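Local coordinates for salicylaldehyde dehydrogenase NahF (Pseudomonas putida, PDB 4JZ6), which probably catalyses the NAD-dependent oxidation of salicylaldehyde to salicylate, a step of bacterial naphthalene degradation, at residues A54-A59 against S225-D230; Q154-I159 against I238-F243; V187-E192 against Y217-P222; A231-K236 against A258-R263; R263-L268 against D481-L486. All coordinates share one frame; numbering follows the deposited sequence.

Contacts 2, 3 and 5 lie on one mixed six-stranded sheet of the NAD-binding, Rossmann-like part of the fold: contact 3 between the edge strand 215-218 and its neighbour 186-189, contact 2 at strand 240-244, contact 5 at its neighbour 264-267. Contacts 1 and 4 both use helix 225-233, which follows strand 215-218 and leads into strand 240-244. Contact 3 is nested inside the loop closed by contact 1, whereas contacts 1 and 2 cross along the chain. Contacts 4 and 5 share Arg263. The centres of contacts 2 and 5 are about 8 Å apart, those of contacts 1 and 5 about 22 Å. Contacts 2, 4 and 5 reach the second subunit, tying this part to the dimer interface.

Contact 1 of 5, residues A54-A59 against S225-D230; sequences ATVTDA and SPEIAD
Val56 and Ile228 mark the closest approach of the two backbones, their CA atoms 5.2 Å apart, where the start of helix 56-73 comes up against the opening turns of helix 225-233. Ile228 does most of the touching, through both of its branches. Its CG1 stands beside the backbone N, anti to the carbonyl carbon (chi1 -77°), and CD1 beyond it reaches Ala54 O at 3.5 Å. The other branch, Ile228 CG2, meets Ala59 CB at 4.1 Å. Val56 and Glu227 cross at about a right angle, with Val56 CG2 4.1 Å from Glu227 CD. Thr55 and Asp58 form a capping box that starts helix 56-73: Asp58 N donates to Thr55 OG1 at 3.2 Å, and Thr55 N donates to Asp58 OD2 at 2.9 Å, on the anti lone pair of that oxygen. Ser32 adds hydrogen bonds to both Thr55 OG1 and Asp58 OD2, tying the capped end to a loop. The contact is mostly apolar and joins the start of helix 56-73, with the loop residues before it, to helix 225-233. Leu218 of strand 215-218 touches Ala54 and Ala59, and Ala231 extends the seam with Val56 along helix 225-233.

Contact 2 of 5, residues Q154-I159 against I238-F243; sequences QPVGPI and IRRINF. With SO4 (sulfate ion), chain D; EDO (1,2-ethanediol), chain H.
Val156 fits against Arg239 and Arg240 where the loop 154-159, leading into strand 159-162, meets the start of strand 240-244, its parallel neighbour in the Rossmann-like sheet. The two methyls of Val156 divide the work. CG1 packs on Arg239 CB at 3.5 Å, while CG2 sits over the centre of one face of the Arg240 guanidinium, 3.6 Å above its plane. Two residues on, Arg239 N gives Pro158 O a nearly straight hydrogen bond of 2.9 Å. Beside it the Pro158 ring touches Ile238, CB to CD1. Gly157, between Val156 and Pro158, has phi of 140°, and a CB there would run into Arg239 CG.

A sulfate, probably from the crystallisation liquor, is held between the arginines. Arg240, extended from CG to NE, grips it along one edge, NE to O4 at 2.6 Å and NH2 to O2 at 3.1 Å; Arg239 bends at chi2 (-71°) and chi3, folding CD and NE back, and its NH2 meets O3 at 2.9 Å. Lys467 N of the second subunit binds the same ion, which probably screens the two positive charges from each other. Further out, Glu485 makes a salt bridge with Arg239 NH2, Glu482 O accepts from Arg240 NH1, and Asn184 OD1 accepts from both Val156 N and Gly157 N. Deeper along the sheet Asn242 hydrogen-bonds Ser161 OG through ND2, the same atom that lies 3.3 Å from Ile159 CG2.

Contact 3 of 5, residues V187-E192 against Y217-P222; sequences VFKGSE and YLNSSP
Phe188 and Tyr217 pair across the two parallel strands of a beta-alpha-beta unit, strand 186-189, helix 195-208 and strand 215-218. Leu218 N donates to Phe188 O and Gly190 N to Leu218 O, each at 2.7 Å, so Leu218 is bonded on both of its backbone polar atoms. On one face of this pair the Phe188 and Tyr217 side chains lie side by side and point the same way, their ring planes oblique at 36° and Phe188 CD2 3.6 Å from Tyr217 CD2. On the other face Val187 CG1 packs on Leu218 CD1 at 3.6 Å. Beyond the strands Asn219 takes over: its ND2 donates, close to the amide plane, to Ser191 O at 2.8 Å, coming in above that carbonyl's plane, and to Tyr217 OH at 2.9 Å. An alanine at Asn219 would probably leave Ser191 O and Tyr217 OH without this donor and let the loop 190-192 drift from the second strand. Lys189 curls back, NZ reaching Gly190 O at 2.8 Å. Helix 195-208 covers the aromatic face, with His198 and Thr202 touching both rings, while Ala62 and Ala66 of helix 56-73 and Leu232 of helix 225-233 pack on Val187.

Contact 4 of 5, residues A231-K236 against A258-R263; sequences ALISAK and AQHLKR
Ser234 and His260 are the nearest residues of the two backbones, CA to CA 6.8 Å, where the end of helix 225-233 faces the turn after helix 247-259. His260 comes in from that turn, and its NE2 donates to Ser234 OG at 3.2 Å, with the hydroxyl well out of the ring plane (36°). Ser234 OG in turn is hydrogen-bonded to Asp230 O, four residues earlier, which steadies the acceptor. Lys262 runs across the helix end. Its chain bends at chi2 (-146°), which sets CD, and runs extended from there, so that NZ ends near the carbonyls. The position of NZ is somewhat doubtful; as modelled, Lys262 NZ makes a weak bond of 3.4 Å to Ile233 O, and a water accepts from it at 3.1 Å and donates weakly to Ser234 O. The two helices precede and follow strand 240-244 in the chain, the alternating order of a Rossmann-like alpha/beta fold, and Ile233 and Lys262 both touch Ile241 of that strand. Leu261, with phi of 53°, is the C-prime residue of a Schellman motif closing helix 247-259, and directly after it Lys262 and Arg263 help line a salicylaldehyde pocket.

Contact 5 of 5, residues R263-L268 against D481-L486; sequences RCLLEL and DEFTEL. With EDO (1,2-ethanediol), chain K.
Arg263 lays one face of its guanidinium over Glu482 CA and turns its edge to Asp481. NH2 makes the strong arm of a salt-bridge network, meeting Asp481 OD2 at 2.6 Å with that oxygen close to the guanidinium plane. Weaker, bent bonds of 3.2 Å run from Arg263 NH1 to the same OD2 and from Arg263 NH2 to Glu482 OE1, whose carboxylate is turned 69° from the guanidinium. The third nitrogen is also used: Arg263 NE donates at 2.7 Å to a water near the guanidinium plane that in turn donates hydrogen bonds to Cys264 O and Glu482 OE1. A leucine in place of Arg263 would probably leave Glu482 OE1 and Asp481 OD2 without their shared counter-charge and the water without its NE donor. Asp481 has a second salt bridge, to Arg153 through OD1. Beside this polar cluster Leu265 supplies the apolar part, CD1 lying 3.6 Å from Glu482 CG and 4.0 Å from Phe483 CZ. Glu482 CB rests over the centre of the Phe483 ring. Arg263 and Cys264 border a bound salicylaldehyde, and the same strand carries Glu267, the predicted active-site residue. Strand 264-267 bonds on one side to strand 240-244 and on the other, through Leu266, to Tyr471 of strand 470-471, while Phe483, between helix 479-482 and strand 485-491, packs on Tyr178 and Pro179 of helix 170-181.

Contact 1 of 5, residues A54-A59 against S225-D230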
# COMPACT_ATOMS: atom_id res chain seq x y z
N ALA A 54 28.37 -8.00 -5.32
CA ALA A 54 27.81 -8.47 -4.06
C ALA A 54 27.25 -9.88 -4.13
O ALA A 54 26.76 -10.31 -5.17
CB ALA A 54 26.72 -7.51 -3.58
N THR A 55 27.36 -10.60 -3.03
CA THR A 55 26.74 -11.91 -2.91
C THR A 55 25.53 -11.79 -2.00
O THR A 55 25.30 -10.74 -1.40
CB THR A 55 27.69 -12.94 -2.30
OG1 THR A 55 28.04 -12.54 -0.97
CG2 THR A 55 28.94 -13.08 -3.15
N VAL A 56 24.78 -12.88 -1.89
CA VAL A 56 23.66 -12.94 -0.96
C VAL A 56 24.18 -12.70 0.46
O VAL A 56 23.55 -11.99 1.25
CB VAL A 56 22.95 -14.29 -1.03
CG1 VAL A 56 22.00 -14.47 0.14
CG2 VAL A 56 22.20 -14.41 -2.35
N THR A 57 25.34 -13.28 0.76
CA THR A 57 25.98 -13.09 2.05
C THR A 57 26.19 -11.61 2.34
O THR A 57 25.90 -11.15 3.45
CB THR A 57 27.34 -13.82 2.13
OG1 THR A 57 27.16 -15.21 1.87
CG2 THR A 57 27.95 -13.64 3.51
N ASP A 58 26.68 -10.86 1.35
CA ASP A 58 26.88 -9.42 1.50
C ASP A 58 25.56 -8.72 1.78
O ASP A 58 25.49 -7.79 2.59
CB ASP A 58 27.53 -8.81 0.26
CG ASP A 58 28.97 -9.28 0.05
OD1 ASP A 58 29.84 -8.94 0.88
OD2 ASP A 58 29.23 -9.98 -0.95
N ALA A 59 24.50 -9.18 1.12
CA ALA A 59 23.19 -8.56 1.27
C ALA A 59 22.65 -8.74 2.68
O ALA A 59 22.04 -7.83 3.24
CB ALA A 59 22.23 -9.13 0.24
N SER A 225 20.99 -10.21 -9.35
CA SER A 225 19.94 -9.31 -8.85
C SER A 225 18.71 -10.01 -8.27
O SER A 225 18.33 -9.72 -7.13
CB SER A 225 19.51 -8.28 -9.91
OG SER A 225 20.50 -7.29 -10.10
N PRO A 226 18.08 -10.93 -9.03
CA PRO A 226 16.89 -11.59 -8.48
C PRO A 226 17.12 -12.24 -7.12
O PRO A 226 16.35 -11.98 -6.20
CB PRO A 226 16.55 -12.65 -9.53
CG PRO A 226 17.74 -12.74 -10.42
CD PRO A 226 18.35 -11.39 -10.40
N GLU A 227 18.16 -13.05 -6.99
CA GLU A 227 18.37 -13.78 -5.73
C GLU A 227 18.80 -12.87 -4.59
O GLU A 227 18.50 -13.14 -3.42
CB GLU A 227 19.37 -14.92 -5.92
CG GLU A 227 20.79 -14.49 -6.19
CD GLU A 227 21.73 -15.66 -6.21
OE1 GLU A 227 22.83 -15.53 -6.80
OE2 GLU A 227 21.37 -16.71 -5.63
N ILE A 228 19.52 -11.79 -4.91
CA ILE A 228 19.88 -10.81 -3.90
C ILE A 228 18.62 -10.11 -3.41
O ILE A 228 18.45 -9.88 -2.21
CB ILE A 228 20.90 -9.78 -4.46
CG1 ILE A 228 22.30 -10.42 -4.50
CG2 ILE A 228 20.93 -8.52 -3.61
CD1 ILE A 228 23.34 -9.56 -5.15
N ALA A 229 17.72 -9.80 -4.34
CA ALA A 229 16.44 -9.21 -3.99
C ALA A 229 15.61 -10.17 -3.14
O ALA A 229 15.07 -9.78 -2.09
CB ALA A 229 15.69 -8.80 -5.24
N ASP A 230 15.51 -11.42 -3.57
CA ASP A 230 14.75 -12.44 -2.85
C ASP A 230 15.23 -12.59 -1.41
O ASP A 230 14.43 -12.70 -0.49
CB ASP A 230 14.84 -13.80 -3.54
CG ASP A 230 14.21 -13.80 -4.92
OD1 ASP A 230 13.37 -12.92 -5.21
OD2 ASP A 230 14.57 -14.68 -5.73

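Contact 2 of 5, residues Q154-I159 against I238-F243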
# COMPACT_ATOMS: atom_id res chain seq x y z
N GLN A 154 5.82 7.08 13.45
CA GLN A 154 7.11 6.63 13.97
C GLN A 154 7.92 5.96 12.86
O GLN A 154 7.39 5.68 11.79
CB GLN A 154 6.89 5.64 15.10
CG GLN A 154 6.14 6.21 16.29
CD GLN A 154 5.88 5.15 17.34
OE1 GLN A 154 5.17 4.17 17.09
NE2 GLN A 154 6.47 5.32 18.53
N PRO A 155 9.22 5.72 13.11
CA PRO A 155 10.02 5.04 12.08
C PRO A 155 9.57 3.59 11.88
O PRO A 155 8.97 3.01 12.79
CB PRO A 155 11.44 5.07 12.65
CG PRO A 155 11.43 6.21 13.61
CD PRO A 155 10.06 6.22 14.21
N VAL A 156 9.88 3.02 10.72
CA VAL A 156 9.48 1.66 10.40
C VAL A 156 10.58 0.65 10.73
O VAL A 156 10.33 -0.35 11.41
CB VAL A 156 9.13 1.54 8.90
CG1 VAL A 156 8.87 0.09 8.52
CG2 VAL A 156 7.92 2.41 8.57
N GLY A 157 11.79 0.91 10.25
CA GLY A 157 12.88 -0.03 10.37
C GLY A 157 13.67 -0.02 9.08
O GLY A 157 13.56 0.92 8.29
N PRO A 158 14.50 -1.06 8.85
CA PRO A 158 15.27 -1.13 7.61
C PRO A 158 14.37 -1.18 6.37
O PRO A 158 13.48 -2.02 6.28
CB PRO A 158 16.05 -2.44 7.76
CG PRO A 158 16.21 -2.59 9.23
CD PRO A 158 14.92 -2.08 9.82
N ILE A 159 14.62 -0.26 5.43
CA ILE A 159 13.88 -0.23 4.17
C ILE A 159 14.76 -0.76 3.04
O ILE A 159 15.93 -0.40 2.92
CB ILE A 159 13.40 1.20 3.83
CG1 ILE A 159 11.98 1.44 4.36
CG2 ILE A 159 13.32 1.40 2.33
CD1 ILE A 159 11.79 1.16 5.82
N ILE A 238 14.40 -6.58 6.95
CA ILE A 238 13.77 -5.68 5.98
C ILE A 238 12.26 -5.55 6.21
O ILE A 238 11.53 -6.54 6.15
CB ILE A 238 14.05 -6.15 4.54
CG1 ILE A 238 15.53 -5.95 4.20
CG2 ILE A 238 13.17 -5.41 3.55
CD1 ILE A 238 16.01 -4.54 4.41
N ARG A 239 11.79 -4.33 6.47
CA ARG A 239 10.40 -4.13 6.85
C ARG A 239 9.50 -3.73 5.69
O ARG A 239 8.38 -4.23 5.57
CB ARG A 239 10.30 -3.11 7.98
CG ARG A 239 10.95 -3.56 9.27
CD ARG A 239 10.15 -4.67 9.93
NE ARG A 239 8.77 -4.26 10.18
CZ ARG A 239 8.37 -3.55 11.23
NH1 ARG A 239 9.24 -3.16 12.15
NH2 ARG A 239 7.08 -3.23 11.36
N ARG A 240 9.97 -2.82 4.85
CA ARG A 240 9.22 -2.40 3.67
C ARG A 240 10.15 -2.30 2.47
O ARG A 240 11.38 -2.26 2.61
CB ARG A 240 8.50 -1.07 3.90
CG ARG A 240 7.35 -1.15 4.90
CD ARG A 240 6.71 0.20 5.17
NE ARG A 240 5.74 0.12 6.27
CZ ARG A 240 5.00 1.13 6.71
NH1 ARG A 240 5.09 2.33 6.15
NH2 ARG A 240 4.15 0.93 7.72
N ILE A 241 9.56 -2.27 1.28
CA ILE A 241 10.34 -2.28 0.04
C ILE A 241 9.80 -1.23 -0.93
O ILE A 241 8.59 -1.15 -1.15
CB ILE A 241 10.26 -3.65 -0.66
CG1 ILE A 241 10.71 -4.76 0.28
CG2 ILE A 241 11.11 -3.66 -1.92
CD1 ILE A 241 9.68 -5.83 0.49
N ASN A 242 10.70 -0.42 -1.48
CA ASN A 242 10.35 0.42 -2.62
C ASN A 242 11.13 -0.06 -3.85
O ASN A 242 12.34 -0.31 -3.78
CB ASN A 242 10.60 1.91 -2.34
CG ASN A 242 12.05 2.22 -2.04
OD1 ASN A 242 12.78 2.72 -2.89
ND2 ASN A 242 12.48 1.91 -0.83
N PHE A 243 10.41 -0.23 -4.95
CA PHE A 243 11.02 -0.68 -6.19
C PHE A 243 10.69 0.25 -7.34
O PHE A 243 9.53 0.59 -7.57
CB PHE A 243 10.56 -2.08 -6.55
CG PHE A 243 11.09 -2.56 -7.87
CD1 PHE A 243 12.33 -3.18 -7.94
CD2 PHE A 243 10.36 -2.39 -9.04
CE1 PHE A 243 12.83 -3.62 -9.16
CE2 PHE A 243 10.84 -2.83 -10.25
CZ PHE A 243 12.08 -3.45 -10.31
S SO4 D . 4.96 -2.68 8.34
O1 SO4 D . 3.99 -3.05 7.32
O2 SO4 D . 4.31 -1.79 9.30
O3 SO4 D . 5.45 -3.88 9.02
O4 SO4 D . 6.09 -1.99 7.71
C1 EDO H . 8.82 1.61 16.18
O1 EDO H . 9.12 3.00 16.01
C2 EDO H . 7.48 1.44 16.90
O2 EDO H . 6.40 1.83 16.04

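Contact 3 of 5, residues V187-E192 against Y217-P222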
# COMPACT_ATOMS: atom_id res chain seq x y z
N VAL A 187 18.86 -0.45 3.05
CA VAL A 187 19.70 -1.23 2.16
C VAL A 187 19.42 -0.76 0.73
O VAL A 187 18.34 -1.01 0.19
CB VAL A 187 19.44 -2.73 2.31
CG1 VAL A 187 20.30 -3.52 1.32
CG2 VAL A 187 19.73 -3.19 3.73
N PHE A 188 20.39 -0.07 0.15
CA PHE A 188 20.28 0.53 -1.17
C PHE A 188 20.86 -0.41 -2.22
O PHE A 188 22.07 -0.65 -2.25
CB PHE A 188 21.03 1.87 -1.15
CG PHE A 188 21.24 2.51 -2.52
CD1 PHE A 188 20.34 2.30 -3.56
CD2 PHE A 188 22.34 3.34 -2.74
CE1 PHE A 188 20.56 2.89 -4.80
CE2 PHE A 188 22.54 3.94 -3.96
CZ PHE A 188 21.66 3.72 -5.00
N LYS A 189 20.00 -0.95 -3.07
CA LYS A 189 20.43 -1.80 -4.17
C LYS A 189 20.50 -0.98 -5.45
O LYS A 189 19.47 -0.54 -5.96
CB LYS A 189 19.47 -2.97 -4.36
CG LYS A 189 19.78 -3.82 -5.59
CD LYS A 189 21.07 -4.61 -5.42
CE LYS A 189 21.37 -5.44 -6.67
NZ LYS A 189 21.41 -4.64 -7.94
N GLY A 190 21.72 -0.79 -5.95
CA GLY A 190 21.95 0.05 -7.12
C GLY A 190 21.81 -0.70 -8.43
O GLY A 190 21.45 -1.88 -8.45
N SER A 191 22.10 -0.00 -9.53
CA SER A 191 21.91 -0.57 -10.86
C SER A 191 23.20 -1.08 -11.47
O SER A 191 24.27 -0.48 -11.29
CB SER A 191 21.29 0.46 -11.80
OG SER A 191 21.32 -0.03 -13.13
N GLU A 192 23.09 -2.16 -12.23
CA GLU A 192 24.25 -2.75 -12.87
C GLU A 192 24.83 -1.83 -13.94
O GLU A 192 26.01 -1.93 -14.29
CB GLU A 192 23.90 -4.11 -13.48
CG GLU A 192 22.92 -4.05 -14.63
CD GLU A 192 21.51 -4.43 -14.23
OE1 GLU A 192 21.09 -4.11 -13.10
OE2 GLU A 192 20.82 -5.06 -15.07
N TYR A 217 25.06 0.12 0.83
CA TYR A 217 24.97 0.10 -0.63
C TYR A 217 25.40 -1.23 -1.24
O TYR A 217 26.46 -1.77 -0.92
CB TYR A 217 25.82 1.24 -1.21
CG TYR A 217 26.05 1.20 -2.70
CD1 TYR A 217 27.34 1.24 -3.22
CD2 TYR A 217 24.99 1.12 -3.60
CE1 TYR A 217 27.57 1.21 -4.59
CE2 TYR A 217 25.21 1.09 -4.97
CZ TYR A 217 26.50 1.13 -5.46
OH TYR A 217 26.72 1.10 -6.82
N LEU A 218 24.56 -1.75 -2.12
CA LEU A 218 24.83 -3.01 -2.79
C LEU A 218 24.64 -2.87 -4.29
O LEU A 218 23.71 -2.19 -4.75
CB LEU A 218 23.90 -4.11 -2.28
CG LEU A 218 23.99 -4.52 -0.82
CD1 LEU A 218 22.77 -5.35 -0.48
CD2 LEU A 218 25.26 -5.31 -0.56
N ASN A 219 25.52 -3.51 -5.05
CA ASN A 219 25.35 -3.61 -6.49
C ASN A 219 25.83 -4.97 -6.95
O ASN A 219 26.62 -5.62 -6.26
CB ASN A 219 26.11 -2.49 -7.21
CG ASN A 219 25.38 -2.00 -8.44
OD1 ASN A 219 24.64 -2.76 -9.08
ND2 ASN A 219 25.57 -0.73 -8.78
N SER A 220 25.35 -5.42 -8.10
CA SER A 220 25.72 -6.74 -8.60
C SER A 220 25.50 -6.87 -10.10
O SER A 220 24.83 -6.04 -10.72
CB SER A 220 24.91 -7.82 -7.88
OG SER A 220 23.52 -7.68 -8.15
N SER A 221 26.07 -7.91 -10.68
CA SER A 221 25.76 -8.28 -12.05
C SER A 221 24.29 -8.69 -12.08
O SER A 221 23.76 -9.20 -11.09
CB SER A 221 26.65 -9.43 -12.51
OG SER A 221 26.71 -10.45 -11.52
N PRO A 222 23.62 -8.46 -13.22
CA PRO A 222 22.18 -8.71 -13.31
C PRO A 222 21.80 -10.18 -13.09
O PRO A 222 20.65 -10.45 -12.75
CB PRO A 222 21.84 -8.28 -14.75
CG PRO A 222 23.12 -8.36 -15.49
CD PRO A 222 24.18 -7.98 -14.50

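Contact 4 of 5, residues A231-K236 against A258-R263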
# COMPACT_ATOMS: atom_id res chain seq x y z
N ALA A 231 16.55 -12.59 -1.23
CA ALA A 231 17.15 -12.75 0.10
C ALA A 231 16.80 -11.57 1.01
O ALA A 231 16.52 -11.75 2.20
CB ALA A 231 18.64 -12.89 -0.02
N LEU A 232 16.82 -10.37 0.44
CA LEU A 232 16.50 -9.17 1.20
C LEU A 232 15.01 -9.08 1.55
O LEU A 232 14.64 -8.69 2.66
CB LEU A 232 16.98 -7.94 0.44
CG LEU A 232 18.51 -7.85 0.41
CD1 LEU A 232 19.01 -6.98 -0.73
CD2 LEU A 232 19.04 -7.33 1.75
N ILE A 233 14.16 -9.46 0.60
CA ILE A 233 12.72 -9.44 0.83
C ILE A 233 12.34 -10.49 1.87
O ILE A 233 11.48 -10.25 2.72
CB ILE A 233 11.94 -9.69 -0.48
CG1 ILE A 233 12.18 -8.54 -1.46
CG2 ILE A 233 10.45 -9.84 -0.21
CD1 ILE A 233 11.78 -8.87 -2.87
N SER A 234 13.00 -11.64 1.81
CA SER A 234 12.74 -12.74 2.75
C SER A 234 13.43 -12.50 4.09
O SER A 234 13.22 -13.26 5.03
CB SER A 234 13.21 -14.07 2.17
OG SER A 234 12.62 -14.33 0.91
N ALA A 235 14.24 -11.45 4.16
CA ALA A 235 15.00 -11.14 5.37
C ALA A 235 14.13 -10.48 6.44
O ALA A 235 13.45 -9.50 6.17
CB ALA A 235 16.18 -10.25 5.03
N LYS A 236 14.18 -11.03 7.65
CA LYS A 236 13.39 -10.53 8.77
C LYS A 236 13.69 -9.06 9.09
O LYS A 236 12.82 -8.35 9.60
CB LYS A 236 13.62 -11.38 10.02
CG LYS A 236 12.92 -12.73 9.98
CD LYS A 236 11.41 -12.59 10.16
CE LYS A 236 10.69 -13.94 10.04
NZ LYS A 236 11.18 -14.96 11.02
N ALA A 258 4.59 -10.39 -1.00
CA ALA A 258 3.29 -10.90 -0.57
C ALA A 258 3.45 -12.18 0.24
O ALA A 258 2.67 -12.44 1.16
CB ALA A 258 2.39 -11.13 -1.76
N GLN A 259 4.46 -12.98 -0.08
CA GLN A 259 4.72 -14.22 0.65
C GLN A 259 5.12 -13.92 2.09
O GLN A 259 4.98 -14.77 2.98
CB GLN A 259 5.80 -15.05 -0.04
CG GLN A 259 5.47 -15.43 -1.47
CD GLN A 259 6.60 -16.19 -2.15
OE1 GLN A 259 7.23 -17.06 -1.54
NE2 GLN A 259 6.88 -15.85 -3.40
N HIS A 260 5.59 -12.69 2.33
CA HIS A 260 5.97 -12.26 3.67
C HIS A 260 5.16 -11.05 4.15
O HIS A 260 5.54 -10.38 5.11
CB HIS A 260 7.47 -11.95 3.74
CG HIS A 260 8.33 -13.07 3.25
ND1 HIS A 260 8.52 -14.23 3.97
CD2 HIS A 260 9.03 -13.22 2.10
CE1 HIS A 260 9.31 -15.04 3.29
NE2 HIS A 260 9.63 -14.45 2.15
N LEU A 261 4.04 -10.79 3.46
CA LEU A 261 3.11 -9.72 3.83
C LEU A 261 3.78 -8.35 3.98
O LEU A 261 3.41 -7.57 4.86
CB LEU A 261 2.34 -10.06 5.13
CG LEU A 261 1.26 -11.14 5.20
CD1 LEU A 261 0.23 -10.99 4.08
CD2 LEU A 261 1.86 -12.55 5.17
N LYS A 262 4.75 -8.05 3.13
CA LYS A 262 5.46 -6.78 3.25
C LYS A 262 4.92 -5.74 2.27
O LYS A 262 4.64 -6.05 1.12
CB LYS A 262 6.97 -6.97 3.07
CG LYS A 262 7.52 -8.08 3.94
CD LYS A 262 8.92 -7.78 4.41
CE LYS A 262 9.48 -8.94 5.22
NZ LYS A 262 10.88 -8.69 5.64
N ARG A 263 4.76 -4.52 2.76
CA ARG A 263 4.26 -3.43 1.94
C ARG A 263 5.29 -2.98 0.92
O ARG A 263 6.49 -2.90 1.21
CB ARG A 263 3.85 -2.25 2.83
CG ARG A 263 3.51 -0.97 2.08
CD ARG A 263 2.91 0.04 3.03
NE ARG A 263 2.67 1.34 2.41
CZ ARG A 263 2.20 2.39 3.09
NH1 ARG A 263 1.93 2.26 4.38
NH2 ARG A 263 2.00 3.55 2.48
O HOH W 1 10.89 -11.72 6.41

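Contact 5 of 5, residues R263-L268 against D481-L486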
# COMPACT_ATOMS: atom_id res chain seq x y z
N ARG A 263 4.76 -4.52 2.76
CA ARG A 263 4.26 -3.43 1.94
C ARG A 263 5.29 -2.98 0.92
O ARG A 263 6.49 -2.90 1.21
CB ARG A 263 3.85 -2.25 2.83
CG ARG A 263 3.51 -0.97 2.08
CD ARG A 263 2.91 0.04 3.03
NE ARG A 263 2.67 1.34 2.41
CZ ARG A 263 2.20 2.39 3.09
NH1 ARG A 263 1.93 2.26 4.38
NH2 ARG A 263 2.00 3.55 2.48
N CYS A 264 4.82 -2.69 -0.29
CA CYS A 264 5.67 -2.22 -1.37
C CYS A 264 5.28 -0.84 -1.87
O CYS A 264 4.10 -0.52 -1.99
CB CYS A 264 5.66 -3.21 -2.53
SG CYS A 264 6.51 -4.75 -2.15
N LEU A 265 6.29 -0.02 -2.14
CA LEU A 265 6.09 1.18 -2.93
C LEU A 265 6.59 0.84 -4.33
O LEU A 265 7.79 0.64 -4.54
CB LEU A 265 6.88 2.35 -2.34
CG LEU A 265 6.44 3.77 -2.69
CD1 LEU A 265 7.19 4.75 -1.81
CD2 LEU A 265 6.66 4.09 -4.16
N LEU A 266 5.66 0.76 -5.28
CA LEU A 266 5.97 0.32 -6.64
C LEU A 266 5.89 1.47 -7.63
O LEU A 266 4.84 2.08 -7.83
CB LEU A 266 5.02 -0.80 -7.07
CG LEU A 266 5.56 -2.23 -6.96
CD1 LEU A 266 6.68 -2.34 -5.92
CD2 LEU A 266 4.43 -3.21 -6.67
N GLU A 267 7.03 1.76 -8.26
CA GLU A 267 7.14 2.87 -9.19
C GLU A 267 7.55 2.30 -10.54
O GLU A 267 8.74 2.17 -10.84
CB GLU A 267 8.19 3.86 -8.68
CG GLU A 267 7.97 5.29 -9.11
CD GLU A 267 7.03 6.03 -8.20
OE1 GLU A 267 6.23 6.85 -8.70
OE2 GLU A 267 7.09 5.82 -6.97
N LEU A 268 6.56 1.95 -11.36
CA LEU A 268 6.80 1.10 -12.51
C LEU A 268 6.63 1.81 -13.85
O LEU A 268 6.74 3.03 -13.93
CB LEU A 268 5.88 -0.13 -12.45
CG LEU A 268 5.89 -0.78 -11.07
CD1 LEU A 268 4.95 -1.96 -11.03
CD2 LEU A 268 7.30 -1.20 -10.69
N ASP A 481 3.80 8.64 4.67
CA ASP A 481 3.10 7.43 5.06
C ASP A 481 3.82 6.18 4.58
O ASP A 481 3.67 5.10 5.14
CB ASP A 481 1.67 7.45 4.52
CG ASP A 481 0.90 6.20 4.88
OD1 ASP A 481 0.37 6.13 6.01
OD2 ASP A 481 0.83 5.28 4.03
N GLU A 482 4.61 6.33 3.52
CA GLU A 482 5.32 5.20 2.95
C GLU A 482 6.41 4.69 3.88
O GLU A 482 6.74 3.50 3.87
CB GLU A 482 5.94 5.58 1.61
CG GLU A 482 4.93 6.09 0.63
CD GLU A 482 4.07 4.98 0.07
OE1 GLU A 482 4.38 3.80 0.35
OE2 GLU A 482 3.10 5.29 -0.65
N PHE A 483 6.97 5.58 4.69
CA PHE A 483 8.10 5.22 5.52
C PHE A 483 7.86 5.55 6.99
O PHE A 483 8.80 5.87 7.72
CB PHE A 483 9.37 5.91 5.02
CG PHE A 483 9.65 5.67 3.57
CD1 PHE A 483 9.89 4.38 3.10
CD2 PHE A 483 9.66 6.72 2.66
CE1 PHE A 483 10.14 4.15 1.76
CE2 PHE A 483 9.91 6.50 1.32
CZ PHE A 483 10.15 5.22 0.87
N THR A 484 6.60 5.46 7.41
CA THR A 484 6.27 5.63 8.81
C THR A 484 5.30 4.57 9.28
O THR A 484 4.53 4.02 8.49
CB THR A 484 5.66 7.03 9.12
OG1 THR A 484 4.47 7.23 8.33
CG2 THR A 484 6.68 8.13 8.83
N GLU A 485 5.36 4.27 10.57
CA GLU A 485 4.31 3.51 11.22
C GLU A 485 3.29 4.51 11.71
O GLU A 485 3.65 5.50 12.36
CB GLU A 485 4.85 2.71 12.41
CG GLU A 485 5.84 1.61 12.08
CD GLU A 485 5.25 0.52 11.19
OE1 GLU A 485 4.02 0.55 10.93
OE2 GLU A 485 6.02 -0.36 10.75
N LEU A 486 2.02 4.27 11.40
CA LEU A 486 0.94 5.07 11.96
C LEU A 486 0.34 4.30 13.12
O LEU A 486 -0.21 3.22 12.95
CB LEU A 486 -0.13 5.38 10.91
CG LEU A 486 -1.34 6.18 11.43
CD1 LEU A 486 -0.93 7.59 11.81
CD2 LEU A 486 -2.45 6.20 10.39
C1 EDO K . -0.34 1.87 7.04
O1 EDO K . 0.13 0.71 6.35
C2 EDO K . -1.13 2.77 6.10
O2 EDO K . -1.32 4.08 6.66
O HOH W 2 3.05 1.44 -0.22
O HOH W 3 2.15 4.31 7.17